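Long-range contacts in lovastatin nonaketide synthase mokA (Monascus pilosus, PDB 6AD3), which catalyses the iterative nine-step assembly of the polyketide precursor of lovastatin (monacolin K), this chain being its condensation domain: residues A[104-109]-A[198-203]; A[129-134]-A[147-152]; A[299-304]-A[461-466]; A[433-438]-A[466-471]. The protein carries 1 engineered substitution. All coordinates share one frame; numbering follows the deposited sequence.

Interaction 1: A[104-109]-A[198-203]; sequences MFMTGS and DEHLFV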
# COMPACT_ATOMS: atom_id res chain seq x y z
N MET A 104 -14.50 -0.26 -7.94
CA MET A 104 -15.56 0.20 -7.10
C MET A 104 -16.91 -0.07 -7.76
O MET A 104 -17.26 0.55 -8.78
CB MET A 104 -15.41 1.67 -6.79
CG MET A 104 -16.39 2.14 -5.70
SD MET A 104 -16.30 1.30 -4.05
CE MET A 104 -14.86 2.09 -3.34
N PHE A 105 -17.66 -0.97 -7.15
CA PHE A 105 -19.06 -1.23 -7.56
C PHE A 105 -19.90 -0.05 -7.14
O PHE A 105 -19.81 0.41 -6.00
CB PHE A 105 -19.58 -2.50 -6.90
CG PHE A 105 -19.01 -3.74 -7.46
CD1 PHE A 105 -19.42 -4.21 -8.68
CD2 PHE A 105 -18.03 -4.45 -6.77
CE1 PHE A 105 -18.92 -5.40 -9.19
CE2 PHE A 105 -17.45 -5.56 -7.32
CZ PHE A 105 -17.96 -6.10 -8.48
N MET A 106 -20.70 0.48 -8.07
CA MET A 106 -21.61 1.56 -7.75
C MET A 106 -22.91 1.43 -8.50
O MET A 106 -22.95 0.88 -9.60
CB MET A 106 -21.00 2.97 -7.99
CG MET A 106 -20.25 3.20 -9.29
SD MET A 106 -19.07 4.60 -9.17
CE MET A 106 -17.78 3.89 -8.23
N THR A 107 -23.97 1.97 -7.91
CA THR A 107 -25.31 1.78 -8.42
C THR A 107 -25.97 3.14 -8.58
O THR A 107 -26.05 3.89 -7.64
CB THR A 107 -26.18 0.92 -7.49
OG1 THR A 107 -25.59 -0.37 -7.31
CG2 THR A 107 -27.58 0.74 -8.09
N GLY A 108 -26.38 3.47 -9.80
CA GLY A 108 -26.98 4.75 -10.04
C GLY A 108 -26.51 5.38 -11.32
O GLY A 108 -25.51 4.95 -11.90
N SER A 109 -27.22 6.42 -11.76
CA SER A 109 -26.98 6.99 -13.07
C SER A 109 -25.61 7.70 -13.21
O SER A 109 -25.30 8.64 -12.47
CB SER A 109 -28.11 7.93 -13.45
OG SER A 109 -27.92 8.37 -14.78
N ASP A 198 -28.47 0.85 -14.44
CA ASP A 198 -27.49 1.78 -13.84
C ASP A 198 -26.60 1.05 -12.85
O ASP A 198 -26.18 1.64 -11.87
CB ASP A 198 -28.18 2.97 -13.15
CG ASP A 198 -28.94 3.85 -14.11
OD1 ASP A 198 -28.43 4.20 -15.19
OD2 ASP A 198 -30.08 4.16 -13.81
N GLU A 199 -26.15 -0.16 -13.19
CA GLU A 199 -25.08 -0.76 -12.43
C GLU A 199 -23.71 -0.48 -13.07
O GLU A 199 -23.57 -0.43 -14.32
CB GLU A 199 -25.25 -2.27 -12.24
CG GLU A 199 -26.49 -2.67 -11.47
CD GLU A 199 -26.42 -2.39 -9.99
OE1 GLU A 199 -25.41 -1.83 -9.48
OE2 GLU A 199 -27.41 -2.69 -9.32
N HIS A 200 -22.69 -0.37 -12.20
CA HIS A 200 -21.33 -0.08 -12.63
C HIS A 200 -20.31 -0.84 -11.82
O HIS A 200 -20.50 -1.05 -10.63
CB HIS A 200 -21.03 1.41 -12.40
CG HIS A 200 -21.90 2.30 -13.20
ND1 HIS A 200 -21.60 2.68 -14.48
CD2 HIS A 200 -23.11 2.84 -12.92
CE1 HIS A 200 -22.59 3.41 -14.97
NE2 HIS A 200 -23.53 3.49 -14.05
N LEU A 201 -19.16 -1.06 -12.45
CA LEU A 201 -17.89 -1.32 -11.77
C LEU A 201 -16.82 -0.40 -12.36
O LEU A 201 -16.45 -0.52 -13.52
CB LEU A 201 -17.50 -2.80 -11.90
CG LEU A 201 -16.13 -3.18 -11.34
CD1 LEU A 201 -16.11 -2.94 -9.85
CD2 LEU A 201 -15.82 -4.63 -11.68
N PHE A 202 -16.47 0.63 -11.61
CA PHE A 202 -15.53 1.64 -12.07
C PHE A 202 -14.16 1.26 -11.56
O PHE A 202 -13.98 1.06 -10.36
CB PHE A 202 -15.91 3.00 -11.51
CG PHE A 202 -14.92 4.07 -11.81
CD1 PHE A 202 -14.46 4.24 -13.09
CD2 PHE A 202 -14.42 4.87 -10.81
CE1 PHE A 202 -13.50 5.19 -13.38
CE2 PHE A 202 -13.49 5.86 -11.10
CZ PHE A 202 -12.95 5.94 -12.36
N VAL A 203 -13.23 1.03 -12.48
CA VAL A 203 -11.94 0.50 -12.15
C VAL A 203 -10.86 1.54 -12.46
O VAL A 203 -10.77 2.06 -13.58
CB VAL A 203 -11.63 -0.81 -12.95
CG1 VAL A 203 -10.27 -1.42 -12.56
CG2 VAL A 203 -12.74 -1.84 -12.76

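Interaction 2: A[129-134]-A[147-152]; sequences FRTGFA and QIVFGR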
# COMPACT_ATOMS: atom_id res chain seq x y z
N PHE A 129 0.32 11.40 -15.31
CA PHE A 129 -0.58 10.58 -16.11
C PHE A 129 -0.31 10.74 -17.60
O PHE A 129 -1.01 10.12 -18.44
CB PHE A 129 -2.05 10.90 -15.80
CG PHE A 129 -2.45 10.60 -14.38
CD1 PHE A 129 -1.75 9.67 -13.61
CD2 PHE A 129 -3.52 11.27 -13.80
CE1 PHE A 129 -2.12 9.41 -12.31
CE2 PHE A 129 -3.92 10.98 -12.51
CZ PHE A 129 -3.21 10.08 -11.75
N ARG A 130 0.65 11.61 -17.94
CA ARG A 130 1.17 11.70 -19.31
C ARG A 130 2.67 11.53 -19.32
O ARG A 130 3.45 12.23 -20.05
CB ARG A 130 0.73 12.98 -20.02
CG ARG A 130 0.58 14.18 -19.19
CD ARG A 130 -0.14 15.27 -19.98
NE ARG A 130 -0.36 16.41 -19.13
CZ ARG A 130 0.52 17.35 -18.86
NH1 ARG A 130 0.18 18.33 -18.07
NH2 ARG A 130 1.69 17.39 -19.48
N THR A 131 3.11 10.58 -18.51
CA THR A 131 4.51 10.28 -18.36
C THR A 131 4.85 8.89 -18.89
O THR A 131 4.20 7.89 -18.57
CB THR A 131 4.95 10.46 -16.89
OG1 THR A 131 4.91 11.87 -16.56
CG2 THR A 131 6.37 9.97 -16.67
N GLY A 132 5.90 8.83 -19.69
CA GLY A 132 6.53 7.56 -20.00
C GLY A 132 7.84 7.36 -19.29
O GLY A 132 8.38 8.27 -18.67
N PHE A 133 8.37 6.15 -19.39
CA PHE A 133 9.56 5.80 -18.64
C PHE A 133 10.50 5.10 -19.61
O PHE A 133 10.18 4.05 -20.14
CB PHE A 133 9.23 4.86 -17.47
CG PHE A 133 8.31 5.48 -16.43
CD1 PHE A 133 6.96 5.56 -16.65
CD2 PHE A 133 8.85 6.12 -15.34
CE1 PHE A 133 6.15 6.26 -15.77
CE2 PHE A 133 8.05 6.82 -14.45
CZ PHE A 133 6.69 6.84 -14.64
N ALA A 134 11.62 5.73 -19.90
CA ALA A 134 12.45 5.31 -21.04
C ALA A 134 13.83 4.98 -20.55
O ALA A 134 14.32 5.55 -19.56
CB ALA A 134 12.52 6.41 -22.09
N GLN A 147 11.88 9.65 -16.45
CA GLN A 147 10.52 10.07 -16.76
C GLN A 147 10.52 11.01 -17.98
O GLN A 147 11.25 11.99 -18.01
CB GLN A 147 9.90 10.83 -15.58
CG GLN A 147 9.94 10.09 -14.26
CD GLN A 147 9.18 10.84 -13.18
OE1 GLN A 147 7.95 10.82 -13.17
NE2 GLN A 147 9.89 11.56 -12.33
N ILE A 148 9.69 10.70 -18.96
CA ILE A 148 9.45 11.56 -20.07
C ILE A 148 8.07 12.14 -19.97
O ILE A 148 7.08 11.40 -19.99
CB ILE A 148 9.49 10.75 -21.37
CG1 ILE A 148 10.81 10.04 -21.49
CG2 ILE A 148 9.22 11.65 -22.56
CD1 ILE A 148 10.74 8.83 -22.43
N VAL A 149 7.97 13.45 -19.84
CA VAL A 149 6.66 14.08 -19.69
C VAL A 149 6.19 14.54 -21.04
O VAL A 149 6.85 15.35 -21.67
CB VAL A 149 6.69 15.27 -18.71
CG1 VAL A 149 5.33 15.95 -18.65
CG2 VAL A 149 7.11 14.79 -17.33
N PHE A 150 5.09 13.98 -21.51
CA PHE A 150 4.55 14.29 -22.81
C PHE A 150 3.57 15.44 -22.69
O PHE A 150 2.92 15.62 -21.65
CB PHE A 150 3.83 13.08 -23.40
CG PHE A 150 4.73 11.91 -23.66
CD1 PHE A 150 5.53 11.88 -24.80
CD2 PHE A 150 4.69 10.80 -22.84
CE1 PHE A 150 6.36 10.79 -25.05
CE2 PHE A 150 5.46 9.67 -23.13
CZ PHE A 150 6.32 9.68 -24.22
N GLY A 151 3.38 16.16 -23.78
CA GLY A 151 2.40 17.25 -23.81
C GLY A 151 0.98 16.73 -23.67
O GLY A 151 0.10 17.39 -23.08
N ARG A 152 0.74 15.51 -24.17
CA ARG A 152 -0.59 14.94 -24.12
C ARG A 152 -0.54 13.51 -23.59
O ARG A 152 0.40 12.78 -23.86
CB ARG A 152 -1.25 14.98 -25.50
CG ARG A 152 -1.61 16.40 -25.95
CD ARG A 152 -2.24 16.47 -27.35
NE ARG A 152 -2.65 15.16 -27.88
CZ ARG A 152 -3.77 14.95 -28.58
NH1 ARG A 152 -4.63 15.94 -28.79
NH2 ARG A 152 -4.03 13.74 -29.05
O HOH W 1 6.16 12.82 -14.19

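Interaction 3: A[299-304]-A[461-466]; sequences WKQHEA and RERTPY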
# COMPACT_ATOMS: atom_id res chain seq x y z
N TRP A 299 6.39 -14.41 -4.95
CA TRP A 299 5.72 -13.60 -3.92
C TRP A 299 4.21 -13.71 -4.04
O TRP A 299 3.48 -12.89 -3.47
CB TRP A 299 6.12 -12.13 -4.04
CG TRP A 299 7.52 -11.85 -3.79
CD1 TRP A 299 8.46 -12.68 -3.25
CD2 TRP A 299 8.17 -10.62 -4.04
NE1 TRP A 299 9.69 -12.08 -3.28
CE2 TRP A 299 9.53 -10.81 -3.79
CE3 TRP A 299 7.74 -9.37 -4.52
CZ2 TRP A 299 10.46 -9.79 -3.93
CZ3 TRP A 299 8.65 -8.37 -4.68
CH2 TRP A 299 10.00 -8.59 -4.41
N LYS A 300 3.72 -14.85 -4.52
CA LYS A 300 2.30 -15.10 -4.49
C LYS A 300 1.79 -15.14 -3.06
O LYS A 300 2.47 -15.69 -2.18
CB LYS A 300 1.96 -16.43 -5.20
CG LYS A 300 0.47 -16.72 -5.17
CD LYS A 300 0.12 -17.93 -6.01
CE LYS A 300 0.45 -19.22 -5.29
NZ LYS A 300 -0.76 -20.05 -5.03
N GLN A 301 0.63 -14.51 -2.82
CA GLN A 301 0.06 -14.42 -1.47
C GLN A 301 -1.32 -15.06 -1.39
O GLN A 301 -2.07 -15.09 -2.39
CB GLN A 301 -0.04 -12.94 -0.99
CG GLN A 301 1.32 -12.27 -0.81
CD GLN A 301 1.26 -10.75 -0.77
OE1 GLN A 301 1.59 -10.11 0.28
NE2 GLN A 301 0.72 -10.17 -1.81
N HIS A 302 -1.56 -15.74 -0.28
CA HIS A 302 -2.92 -16.15 0.09
C HIS A 302 -3.52 -15.06 0.95
O HIS A 302 -2.81 -14.43 1.71
CB HIS A 302 -2.90 -17.45 0.87
CG HIS A 302 -2.19 -18.57 0.18
ND1 HIS A 302 -2.54 -19.00 -1.08
CD2 HIS A 302 -1.28 -19.45 0.64
CE1 HIS A 302 -1.83 -20.06 -1.39
NE2 HIS A 302 -1.04 -20.35 -0.37
N GLU A 303 -4.82 -14.84 0.83
CA GLU A 303 -5.46 -13.80 1.66
C GLU A 303 -6.80 -14.14 2.18
O GLU A 303 -7.49 -15.06 1.68
CB GLU A 303 -5.51 -12.46 0.92
CG GLU A 303 -6.58 -12.34 -0.10
CD GLU A 303 -6.61 -10.92 -0.77
OE1 GLU A 303 -7.71 -10.38 -0.97
OE2 GLU A 303 -5.52 -10.32 -1.00
N ALA A 304 -7.19 -13.40 3.21
CA ALA A 304 -8.54 -13.49 3.76
C ALA A 304 -8.96 -12.10 4.21
O ALA A 304 -8.13 -11.27 4.61
CB ALA A 304 -8.57 -14.49 4.91
N ARG A 461 -3.82 -5.11 -5.04
CA ARG A 461 -2.56 -4.39 -5.03
C ARG A 461 -1.42 -5.32 -5.47
O ARG A 461 -1.55 -6.55 -5.40
CB ARG A 461 -2.28 -3.89 -3.62
CG ARG A 461 -3.27 -2.86 -3.14
CD ARG A 461 -2.97 -2.40 -1.73
NE ARG A 461 -1.73 -1.66 -1.67
CZ ARG A 461 -1.20 -1.17 -0.55
NH1 ARG A 461 -1.83 -1.32 0.60
NH2 ARG A 461 -0.04 -0.56 -0.59
N GLU A 462 -0.31 -4.72 -5.88
CA GLU A 462 0.87 -5.46 -6.27
C GLU A 462 1.26 -6.46 -5.21
O GLU A 462 1.08 -6.21 -4.03
CB GLU A 462 2.06 -4.51 -6.50
CG GLU A 462 2.47 -3.72 -5.25
CD GLU A 462 3.73 -2.91 -5.42
OE1 GLU A 462 4.32 -2.95 -6.51
OE2 GLU A 462 4.05 -2.13 -4.50
N ARG A 463 1.92 -7.53 -5.64
CA ARG A 463 2.58 -8.44 -4.71
C ARG A 463 3.75 -7.73 -4.06
O ARG A 463 4.28 -6.76 -4.61
CB ARG A 463 3.09 -9.69 -5.42
CG ARG A 463 1.98 -10.54 -5.99
CD ARG A 463 2.53 -11.85 -6.56
NE ARG A 463 1.51 -12.61 -7.27
CZ ARG A 463 1.76 -13.71 -8.00
NH1 ARG A 463 2.99 -14.24 -8.04
NH2 ARG A 463 0.77 -14.35 -8.58
N THR A 464 4.08 -8.19 -2.86
CA THR A 464 5.21 -7.69 -2.10
C THR A 464 5.91 -8.90 -1.47
O THR A 464 5.35 -9.99 -1.46
CB THR A 464 4.78 -6.70 -1.00
OG1 THR A 464 4.13 -7.40 0.05
CG2 THR A 464 3.86 -5.66 -1.53
N PRO A 465 7.14 -8.71 -0.97
CA PRO A 465 7.91 -9.84 -0.48
C PRO A 465 7.58 -10.24 0.95
O PRO A 465 8.16 -11.21 1.47
CB PRO A 465 9.35 -9.34 -0.57
CG PRO A 465 9.23 -7.90 -0.38
CD PRO A 465 7.99 -7.53 -1.14
N TYR A 466 6.73 -9.47 1.62
CA TYR A 466 6.58 -9.60 3.07
C TYR A 466 5.82 -10.88 3.49
O TYR A 466 4.79 -11.22 2.90
CB TYR A 466 5.90 -8.33 3.62
CG TYR A 466 6.71 -7.11 3.29
CD1 TYR A 466 7.94 -6.88 3.91
CD2 TYR A 466 6.34 -6.26 2.26
CE1 TYR A 466 8.77 -5.85 3.51
CE2 TYR A 466 7.15 -5.20 1.89
CZ TYR A 466 8.39 -5.03 2.49
OH TYR A 466 9.23 -4.03 2.10
O HOH W 2 1.37 -7.01 0.21
O HOH W 3 -0.09 -7.62 -2.06
O HOH W 4 2.15 -11.64 2.68

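Interaction 4: A[433-438]-A[466-471]; sequences FQAVFD and YDVVLE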
# COMPACT_ATOMS: atom_id res chain seq x y z
N PHE A 433 12.56 -5.98 7.35
CA PHE A 433 11.32 -6.33 8.03
C PHE A 433 10.51 -7.27 7.16
O PHE A 433 10.56 -7.15 5.93
CB PHE A 433 10.49 -5.08 8.39
CG PHE A 433 10.27 -4.12 7.24
CD1 PHE A 433 11.27 -3.22 6.86
CD2 PHE A 433 9.07 -4.12 6.51
CE1 PHE A 433 11.07 -2.35 5.80
CE2 PHE A 433 8.90 -3.26 5.45
CZ PHE A 433 9.90 -2.37 5.08
N GLN A 434 9.73 -8.16 7.80
CA GLN A 434 9.00 -9.20 7.08
C GLN A 434 7.50 -9.13 7.34
O GLN A 434 6.74 -9.90 6.79
CB GLN A 434 9.52 -10.60 7.45
CG GLN A 434 10.98 -10.81 7.06
CD GLN A 434 11.98 -10.16 8.01
OE1 GLN A 434 11.89 -10.27 9.24
NE2 GLN A 434 12.96 -9.48 7.42
N ALA A 435 7.10 -8.16 8.14
CA ALA A 435 5.71 -7.87 8.41
C ALA A 435 5.41 -6.40 8.06
O ALA A 435 6.20 -5.50 8.36
CB ALA A 435 5.41 -8.08 9.89
N VAL A 436 4.21 -6.16 7.52
CA VAL A 436 3.75 -4.81 7.22
C VAL A 436 2.36 -4.60 7.81
O VAL A 436 1.54 -5.51 7.81
CB VAL A 436 3.72 -4.56 5.69
CG1 VAL A 436 2.93 -3.31 5.31
CG2 VAL A 436 5.14 -4.47 5.14
N PHE A 437 2.11 -3.34 8.20
CA PHE A 437 0.84 -2.87 8.68
C PHE A 437 0.46 -1.62 7.90
O PHE A 437 1.20 -0.62 7.87
CB PHE A 437 0.92 -2.53 10.18
CG PHE A 437 -0.40 -2.01 10.76
CD1 PHE A 437 -1.48 -2.85 10.90
CD2 PHE A 437 -0.56 -0.68 11.11
CE1 PHE A 437 -2.69 -2.40 11.41
CE2 PHE A 437 -1.74 -0.25 11.72
CZ PHE A 437 -2.81 -1.10 11.85
N ASP A 438 -0.71 -1.64 7.27
CA ASP A 438 -1.16 -0.52 6.43
C ASP A 438 -2.58 -0.17 6.79
O ASP A 438 -3.52 -0.94 6.53
CB ASP A 438 -1.05 -0.91 4.95
CG ASP A 438 -1.45 0.23 3.99
OD1 ASP A 438 -2.10 1.17 4.44
OD2 ASP A 438 -0.98 0.21 2.82
N TYR A 466 6.73 -9.47 1.62
CA TYR A 466 6.58 -9.60 3.07
C TYR A 466 5.82 -10.88 3.49
O TYR A 466 4.79 -11.22 2.90
CB TYR A 466 5.90 -8.33 3.62
CG TYR A 466 6.71 -7.11 3.29
CD1 TYR A 466 7.94 -6.88 3.91
CD2 TYR A 466 6.34 -6.26 2.26
CE1 TYR A 466 8.77 -5.85 3.51
CE2 TYR A 466 7.15 -5.20 1.89
CZ TYR A 466 8.39 -5.03 2.49
OH TYR A 466 9.23 -4.03 2.10
N ASP A 467 6.28 -11.53 4.57
CA ASP A 467 5.68 -12.78 5.05
C ASP A 467 4.22 -12.56 5.41
O ASP A 467 3.38 -13.40 5.12
CB ASP A 467 6.42 -13.33 6.26
CG ASP A 467 7.75 -13.98 5.92
OD1 ASP A 467 8.29 -13.79 4.83
OD2 ASP A 467 8.24 -14.73 6.77
N VAL A 468 3.93 -11.46 6.12
CA VAL A 468 2.60 -11.18 6.62
C VAL A 468 2.30 -9.69 6.46
O VAL A 468 3.14 -8.84 6.73
CB VAL A 468 2.44 -11.61 8.11
CG1 VAL A 468 3.52 -11.03 8.94
CG2 VAL A 468 1.06 -11.25 8.66
N VAL A 469 1.15 -9.42 5.88
CA VAL A 469 0.71 -8.08 5.64
C VAL A 469 -0.71 -7.97 6.16
O VAL A 469 -1.61 -8.75 5.74
CB VAL A 469 0.77 -7.70 4.18
CG1 VAL A 469 0.28 -6.24 3.98
CG2 VAL A 469 2.17 -7.88 3.59
N LEU A 470 -0.95 -6.97 6.99
CA LEU A 470 -2.28 -6.62 7.45
C LEU A 470 -2.62 -5.23 6.88
O LEU A 470 -1.92 -4.24 7.18
CB LEU A 470 -2.35 -6.58 8.98
CG LEU A 470 -3.60 -5.95 9.59
CD1 LEU A 470 -4.83 -6.70 9.15
CD2 LEU A 470 -3.54 -5.96 11.11
N GLU A 471 -3.62 -5.18 5.99
CA GLU A 471 -4.11 -3.93 5.44
C GLU A 471 -5.51 -3.71 5.99
O GLU A 471 -6.26 -4.67 6.10
CB GLU A 471 -4.23 -4.00 3.92
CG GLU A 471 -2.95 -4.26 3.21
CD GLU A 471 -3.12 -4.35 1.72
OE1 GLU A 471 -2.26 -4.98 1.06
OE2 GLU A 471 -4.02 -3.63 1.21

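Interaction 1: A[104-109]-A[198-203]
Phe105 and Leu201 form a non-hydrogen-bonded pair on adjacent antiparallel strands of the five-stranded mixed sheet in the N-terminal, chloramphenicol acetyltransferase-like lobe of the condensation domain. Leu201 CD1 sits over the centre of the Phe105 ring, 3.6 Å from its centroid and 4° off the ring normal, which makes a direct CH-pi contact. With CG anti to the backbone N (chi1 175°) and a bend at chi2, Leu201 turns CD1 back over the neighbouring strand. Arg165 makes a cation-pi contact with the same phenyl ring, and Ala168 and Tyr172 of helix 165-176 pack on Leu201.

Met106, His200 and Phe202 lie on the other face of the sheet. Met106 crosses His200 with its CG 3.7 Å from His200 CB, and a bend near the sulfur carries CE to 3.9 Å from Phe202 CB, at the edge of the phenyl ring. Phe220 of helix 213-227 meets Phe202 edge-to-face and also touches Met106. His200 ND1 is hydrogen-bonded to Asp192 OD1. Backbone bonds join Met104 to Phe202 and Met106 to His200 in both directions, and Gly108 N adds one to Asp198 O at 2.8 Å. At the end of the strands Thr107 and Glu199 run side by side, and Thr107 OG1 donates to Glu199 OE1 at 2.6 Å, on the syn side and 22° out of the carboxylate plane.

Interaction 2: A[129-134]-A[147-152]
Gly132 and Ile148 are a hydrogen-bonded pair of an antiparallel beta hairpin, strands 131-135 and 145-150, whose axes over these segments approach to 4.5 Å with N-to-C directions 147° apart. Gly132 N to Ile148 O and Ile148 N to Gly132 O close the ring between them, and Phe150 N bonds to Arg130 O one step further on. Without a side chain at Gly132, the Phe150 ring can lean across the strand, its CE2 reaching 3.6 Å from Gly132 N while Arg130 O lies at the ring edge.

On the other face, Gln147 crosses Thr131 and runs alongside Phe133. Its CB is 3.8 Å from Thr131 CG2, and its CG is 3.8 Å from Phe133 CE2, with the amide turned only 11° from the phenyl plane. A water donates to both Thr131 OG1 (2.8 Å) and Gln147 OE1 (2.9 Å); Thr131 OG1 is also bonded to Glu127 O, and Gln147 NE2 to Pro77 O. Main-chain bonds of Gln147 and Val149 join the hairpin to strand 72-77, which completes this three-stranded sheet.

Arg130 runs extended from CG to NE along the Phe150-Gly151 backbone. Its NH2 donates to Phe150 O at 3.1 Å, with the acceptor only 5° out of the guanidinium plane, while NE is bonded to Arg124 O. Two main-chain carbonyls, one on the hairpin and one on helix 112-125, thus help to fix the rotation of the guanidinium group, and their dipoles would be expected to offset part of its positive charge.

Interaction 3: A[299-304]-A[461-466]
Trp299 and Pro465 make the dense half of this contact. The proline lies side by side with the indole, its CB over one face of the six-membered ring at 3.7 Å from the centroid and 19° off the normal, a CH-pi contact; Pro465 CD reaches 3.7 Å from Trp299 CZ3. Beside them the extended Arg463 chain brings CD to 3.4 Å from Trp299 O. Its guanidinium lays one face over Lys300 CA, and NH1 bonds to Ser298 O.

The other half is wet. Gln301, with CG anti to its carbonyl carbon (chi1 -65°), extends its amide toward the loop but meets it through waters. One donates to Gln301 OE1 and bonds Thr464 OG1 at 2.8 Å. A second accepts from Gln301 NE2 at 2.7 Å and donates to Glu462 O. A third lies 2.7 Å from Tyr466 O and close to Gln301 OE1.

Strand 301-307 is an outer strand of the six-stranded C-lobe sheet, and residues 461-466 are the loop returning from strand 453-460, which crosses into the N-lobe sheet. The junction combines a CH-pi contact with water-mediated polar links, and the buried Thr464 N is left with no partner.

Interaction 4: A[433-438]-A[466-471]
Tyr466 leans over the start of strand 435-440, and each part of it meets a different neighbour. Tyr466 CB rests 3.6 Å from Gln434 O. CG lies beneath the methyl of Val436: CG2 stands over one face of the ring, offset toward the rim, with Val436 CG2 to Tyr466 CG 3.6 Å, in a CH-pi contact. On the side of CD1, Phe433 O lies in the ring plane at the edge, 3.3 Å from Tyr466 CD1. Tyr466 CE1 is pressed against Phe433 CE2 at 3.2 Å, and Tyr466 OH ends 3.5 Å from Phe433 CZ. The two rings are nearly parallel, their planes 6° apart, but slid so far that they barely overlap, with centroids 5.0 Å apart. Phe433 reaches this place with CG between its backbone N and carbonyl carbon (chi1 51°).

Beyond the tyrosine the segments become parallel neighbours, strands 435-440 and 468-473, inside the mixed six-stranded sheet of the C-terminal lobe. The chain between them leaves to add strand 453-460 to the N-lobe sheet and then returns, a crossover seen in condensation domains. Gln434 O accepts Val468 N at 3.3 Å and, more weakly, Asp467 N. Bonds then alternate from Val436 N to Val468 O, Leu470 N to Val436 O, and Asp438 N to Leu470 O.

Toward helix 327-343, Ala435 meets Val468, and Leu470 CD2 lies at the edge of the Phe437 ring, 3.7 Å from Phe437 CE1. On the opposite face, Glu471 OE1 forms a salt bridge with Lys485 NZ.

How the interactions relate
Interactions 3 and 4 form one unit: their centres are 9 Å apart and they share Tyr466, whose ring serves the 433-438 pairing while its carbonyl faces one of the waters at Gln301. A salt bridge from Arg461 NH1 ties them further, at 2.8 Å from Asp438 OD2, with a longer, weak ion pair to Glu471. Interactions 1 and 2 lie apart from them in the N-terminal lobe, in separate sheets, the centres of the two contacts about 30 Å apart. Strand 453-460, beside residues 104-107, leads into the 461-466 loop, so interactions 1 and 3 are linked by chain although their centres are about 27 Å apart. As in other condensation domains, the active-site cleft probably lies between the two lobes.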